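Local coordinates for protein AxyAgu115A (Amphibacillus xylanus NBRC 15112, PDB 6NPS) that probably acts as a family GH115 alpha-glucuronidase, hydrolysing glucuronic acid side groups of arabinoglucuronoxylan in coordination with alpha-arabinofuranosidases, at residues L599-K604 / T703-S708; V707-A712 / D733-L738. The protein carries 3 engineered substitutions. All coordinates share one frame; numbering follows the deposited sequence.

Interaction 1: residues L599-K604 / T703-S708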
# COMPACT_ATOMS: atom_id res chain seq x y z
N LEU A 599 -2.86 -15.80 1.85
CA LEU A 599 -2.72 -17.10 1.17
C LEU A 599 -1.33 -17.67 1.43
O LEU A 599 -0.32 -16.99 1.19
CB LEU A 599 -2.92 -16.94 -0.34
CG LEU A 599 -4.31 -16.51 -0.79
CD1 LEU A 599 -4.35 -16.63 -2.29
CD2 LEU A 599 -5.41 -17.35 -0.14
N ILE A 600 -1.26 -18.91 1.88
CA ILE A 600 0.04 -19.52 2.20
C ILE A 600 0.95 -19.56 0.99
O ILE A 600 2.18 -19.44 1.12
CB ILE A 600 -0.15 -20.95 2.76
CG1 ILE A 600 -1.25 -21.01 3.83
CG2 ILE A 600 1.16 -21.50 3.30
CD1 ILE A 600 -0.89 -20.26 5.08
N GLU A 601 0.39 -19.67 -0.21
CA GLU A 601 1.19 -19.72 -1.43
C GLU A 601 2.00 -18.46 -1.66
O GLU A 601 2.95 -18.49 -2.45
CB GLU A 601 0.29 -19.97 -2.64
CG GLU A 601 -0.52 -18.76 -3.08
CD GLU A 601 -1.54 -19.09 -4.18
OE1 GLU A 601 -2.48 -19.89 -3.92
OE2 GLU A 601 -1.40 -18.54 -5.30
N ALA A 602 1.68 -17.35 -0.98
CA ALA A 602 2.56 -16.19 -1.03
C ALA A 602 4.00 -16.53 -0.66
O ALA A 602 4.95 -15.97 -1.22
CB ALA A 602 2.05 -15.11 -0.07
N ASN A 603 4.20 -17.42 0.30
CA ASN A 603 5.53 -17.61 0.85
C ASN A 603 6.47 -18.24 -0.18
O ASN A 603 7.63 -17.82 -0.33
CB ASN A 603 5.43 -18.42 2.14
CG ASN A 603 4.71 -17.63 3.25
OD1 ASN A 603 4.48 -16.43 3.11
ND2 ASN A 603 4.33 -18.30 4.32
N LYS A 604 5.96 -19.18 -0.97
CA LYS A 604 6.75 -19.75 -2.05
C LYS A 604 7.04 -18.73 -3.15
O LYS A 604 8.11 -18.78 -3.76
CB LYS A 604 6.01 -20.96 -2.64
CG LYS A 604 6.88 -22.20 -2.68
CD LYS A 604 7.12 -22.76 -1.28
CE LYS A 604 5.87 -23.45 -0.74
NZ LYS A 604 5.87 -23.70 0.74
N THR A 703 -9.82 -21.18 -8.68
CA THR A 703 -8.82 -21.75 -7.79
C THR A 703 -9.36 -21.77 -6.38
O THR A 703 -10.15 -20.91 -5.98
CB THR A 703 -7.50 -20.94 -7.91
OG1 THR A 703 -7.07 -21.00 -9.27
CG2 THR A 703 -6.38 -21.50 -7.02
N ILE A 704 -8.95 -22.80 -5.63
CA ILE A 704 -9.20 -22.92 -4.20
C ILE A 704 -7.84 -22.92 -3.49
O ILE A 704 -6.96 -23.71 -3.85
CB ILE A 704 -9.99 -24.20 -3.87
CG1 ILE A 704 -11.27 -24.29 -4.71
CG2 ILE A 704 -10.34 -24.29 -2.36
CD1 ILE A 704 -11.86 -25.69 -4.73
N SER A 705 -7.68 -22.04 -2.47
CA SER A 705 -6.39 -21.78 -1.85
C SER A 705 -6.48 -21.82 -0.34
O SER A 705 -7.43 -21.29 0.26
CB SER A 705 -5.84 -20.40 -2.23
OG SER A 705 -5.73 -20.29 -3.63
N SER A 706 -5.42 -22.36 0.26
CA SER A 706 -5.25 -22.39 1.72
C SER A 706 -4.89 -21.02 2.30
O SER A 706 -4.01 -20.32 1.78
CB SER A 706 -4.13 -23.36 2.10
OG SER A 706 -4.44 -24.69 1.71
N VAL A 707 -5.50 -20.70 3.43
CA VAL A 707 -5.07 -19.59 4.27
C VAL A 707 -4.56 -20.07 5.60
O VAL A 707 -4.02 -19.26 6.36
CB VAL A 707 -6.20 -18.56 4.50
CG1 VAL A 707 -6.63 -17.97 3.17
CG2 VAL A 707 -7.36 -19.22 5.19
N SER A 708 -4.75 -21.34 5.94
CA SER A 708 -4.27 -21.91 7.19
C SER A 708 -3.34 -23.09 6.89
O SER A 708 -3.24 -23.56 5.75
CB SER A 708 -5.43 -22.38 8.05
OG SER A 708 -5.85 -23.63 7.49
O HOH W 1 -2.43 -20.77 -0.50

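Interaction 2: residues V707-A712 / D733-L738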
# COMPACT_ATOMS: atom_id res chain seq x y z
N VAL A 707 -5.50 -20.70 3.43
CA VAL A 707 -5.07 -19.59 4.27
C VAL A 707 -4.56 -20.07 5.60
O VAL A 707 -4.02 -19.26 6.36
CB VAL A 707 -6.20 -18.56 4.50
CG1 VAL A 707 -6.63 -17.97 3.17
CG2 VAL A 707 -7.36 -19.22 5.19
N SER A 708 -4.75 -21.34 5.94
CA SER A 708 -4.27 -21.91 7.19
C SER A 708 -3.34 -23.09 6.89
O SER A 708 -3.24 -23.56 5.75
CB SER A 708 -5.43 -22.38 8.05
OG SER A 708 -5.85 -23.63 7.49
N GLU A 709 -2.70 -23.62 7.94
CA GLU A 709 -1.91 -24.84 7.82
C GLU A 709 -2.69 -26.08 8.24
O GLU A 709 -2.09 -27.12 8.50
CB GLU A 709 -0.62 -24.71 8.61
CG GLU A 709 0.54 -24.28 7.72
CD GLU A 709 1.77 -23.82 8.48
OE1 GLU A 709 2.69 -23.26 7.84
OE2 GLU A 709 1.82 -24.03 9.72
N LYS A 710 -4.02 -26.00 8.28
CA LYS A 710 -4.90 -27.10 8.67
C LYS A 710 -5.45 -27.80 7.44
O LYS A 710 -5.53 -27.22 6.35
CB LYS A 710 -6.05 -26.59 9.53
CG LYS A 710 -5.75 -26.63 11.01
CD LYS A 710 -5.52 -25.27 11.57
CE LYS A 710 -5.44 -25.33 13.10
NZ LYS A 710 -4.87 -24.09 13.67
N LYS A 711 -5.85 -29.05 7.61
CA LYS A 711 -6.46 -29.72 6.46
C LYS A 711 -7.87 -29.16 6.28
O LYS A 711 -8.62 -28.97 7.25
CB LYS A 711 -6.44 -31.24 6.61
CG LYS A 711 -6.82 -31.79 7.96
CD LYS A 711 -8.33 -31.95 8.09
CE LYS A 711 -8.76 -32.44 9.48
NZ LYS A 711 -10.12 -31.96 9.85
N ALA A 712 -8.20 -28.82 5.04
CA ALA A 712 -9.48 -28.20 4.72
C ALA A 712 -10.06 -28.92 3.51
O ALA A 712 -9.45 -28.89 2.44
CB ALA A 712 -9.29 -26.72 4.39
N ASP A 733 -4.03 -28.79 2.57
CA ASP A 733 -3.49 -28.85 3.92
C ASP A 733 -2.63 -27.67 4.33
O ASP A 733 -2.18 -27.63 5.47
CB ASP A 733 -2.66 -30.13 4.12
CG ASP A 733 -1.67 -30.32 3.01
OD1 ASP A 733 -0.84 -29.42 2.79
OD2 ASP A 733 -1.72 -31.37 2.34
N GLY A 734 -2.37 -26.71 3.44
CA GLY A 734 -1.52 -25.62 3.88
C GLY A 734 -0.04 -25.96 4.02
O GLY A 734 0.76 -25.04 4.22
N LYS A 735 0.34 -27.23 3.89
CA LYS A 735 1.76 -27.59 3.93
C LYS A 735 2.23 -28.19 2.61
O LYS A 735 3.04 -27.56 1.94
CB LYS A 735 2.04 -28.50 5.13
CG LYS A 735 1.64 -27.83 6.45
CD LYS A 735 2.41 -28.41 7.64
CE LYS A 735 2.83 -27.32 8.65
NZ LYS A 735 4.03 -26.51 8.25
N ASN A 736 1.73 -29.36 2.20
CA ASN A 736 2.19 -29.87 0.90
C ASN A 736 1.30 -29.37 -0.25
O ASN A 736 1.81 -28.97 -1.31
CB ASN A 736 2.31 -31.40 0.89
CG ASN A 736 1.16 -32.10 1.59
OD1 ASN A 736 0.13 -32.38 0.95
ND2 ASN A 736 1.27 -32.31 2.90
N LYS A 737 -0.02 -29.37 -0.07
CA LYS A 737 -0.93 -28.88 -1.11
C LYS A 737 -1.59 -27.59 -0.63
O LYS A 737 -2.41 -27.61 0.30
CB LYS A 737 -1.98 -29.92 -1.49
CG LYS A 737 -2.63 -29.61 -2.84
CD LYS A 737 -2.46 -30.73 -3.87
CE LYS A 737 -3.33 -30.49 -5.11
NZ LYS A 737 -2.98 -29.25 -5.90
N LEU A 738 -1.23 -26.49 -1.27
CA LEU A 738 -1.66 -25.15 -0.89
C LEU A 738 -2.83 -24.63 -1.72
O LEU A 738 -3.59 -23.78 -1.23
CB LEU A 738 -0.50 -24.16 -1.04
CG LEU A 738 0.85 -24.52 -0.41
CD1 LEU A 738 1.81 -23.28 -0.35
CD2 LEU A 738 0.57 -25.06 0.97

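Interaction 1: residues L599-K604 / T703-S708
Leu599 and Val707 cross obliquely, with the CD2 methyl of Leu599 3.6 Å from CG1 of Val707. CB of Leu599 leads away from 703-708, but CG stands anti to the carbonyl carbon (chi1 -65°) and brings the branched end back, so that CD2 also rests 3.7 Å from Ser705 CB. An alanine here would lose both methyls and would probably loosen the packing on Val707 and Ser705. Ile600 points toward the strand end instead, laying CD1 3.5 Å from the carbonyl O of Val707. Between these two side chains, Ile600 N gives a nearly straight hydrogen bond (164°) to Ser706 O at 3.1 Å, its donor standing above the carbonyl plane. A water held by Glu601 N donates to the same Ser706 O at 2.8 Å, so two donors grip this oxygen. Glu601, extended beyond CG, sends OE1 toward Ser705 OG at 3.3 Å, at most a weak, unsettled hydrogen bond, since another acceptor is within reach of the serine proton. The contact sets the turn between helices 564-596 and 601-629 against the end of strand 700-706, which lies between strands 666-670 and 739-746; Leu599 also packs on Ala594 and Leu667.

Interaction 2: residues V707-A712 / D733-L738
From CB, which points across the direction of 733-738, the side chain of Glu709 runs out past Gly734 to reach Lys735. Its first torsion (chi1 -97°) is well off a staggered position, and beyond CG the chain is extended. CG passes 3.6 Å from the carbonyl O of Gly734 and also lies beside CG of Lys735. CD faces the ammonium group of Lys735, whose chain, bent at chi3 and chi4, crosses it obliquely. At the tip OE1 forms a long salt bridge to Lys735 NZ at 3.5 Å, while OE2 lies 3.6 Å from both CE and NZ of Lys735. Both residues are exposed, so this charge pair sits at the outer margin.

Beneath it the backbones approach closely. Gly734 CA makes a CA-H...O contact of 3.3 Å to Ser708 O, a buried oxygen with no hydrogen-bond partner. Gly734 has backbone angles (phi 74°) that would jam a side chain against the preceding carbonyl, and a CB here would also strike Ser708 O. Glu709 O and Asp733 O stand 3.1 Å apart, two acceptors that would probably repel each other.

Each loop is braced by its own side chain. Ser708 OG accepts from Lys710 N in an ST turn. Asp733 OD1 receives Lys735 N at 2.7 Å on its anti lone pair, forming an Asx turn, and takes Lys737 N from above the carboxylate plane; Asn736 N adds a weak bond. Lys737 O in turn accepts from both Asp733 N and Gly734 N.

The two loops join strand 700-706 to 712-718 and strand 729-732 to 739-746, each passing from one five-stranded sheet to the other; such neighbouring crossovers are consistent with the end of a beta sandwich.

Interactions 1 and 2 follow one another along the chain, sharing Val707 and Ser708, and their centres lie about 8 Å apart. Ser706 N probably hydrogen-bonds to Leu738 O at 2.8 Å, tying the strand of interaction 1 to the second loop of interaction 2. Segment 599-604 touches that loop directly: Ile600 CG2 lies 3.7 Å from Gly734 O, and Glu601 CA 3.8 Å from Leu738 CD1. Together they form a continuous patch joining the helical part to the sandwich-like sheets. A bound glycerol, probably from the crystallisation liquor, has its nearest atom about 3 Å from the Glu601 side chain. The centres of interactions 1 and 2 are about 40 and 47 Å from the chain's centre.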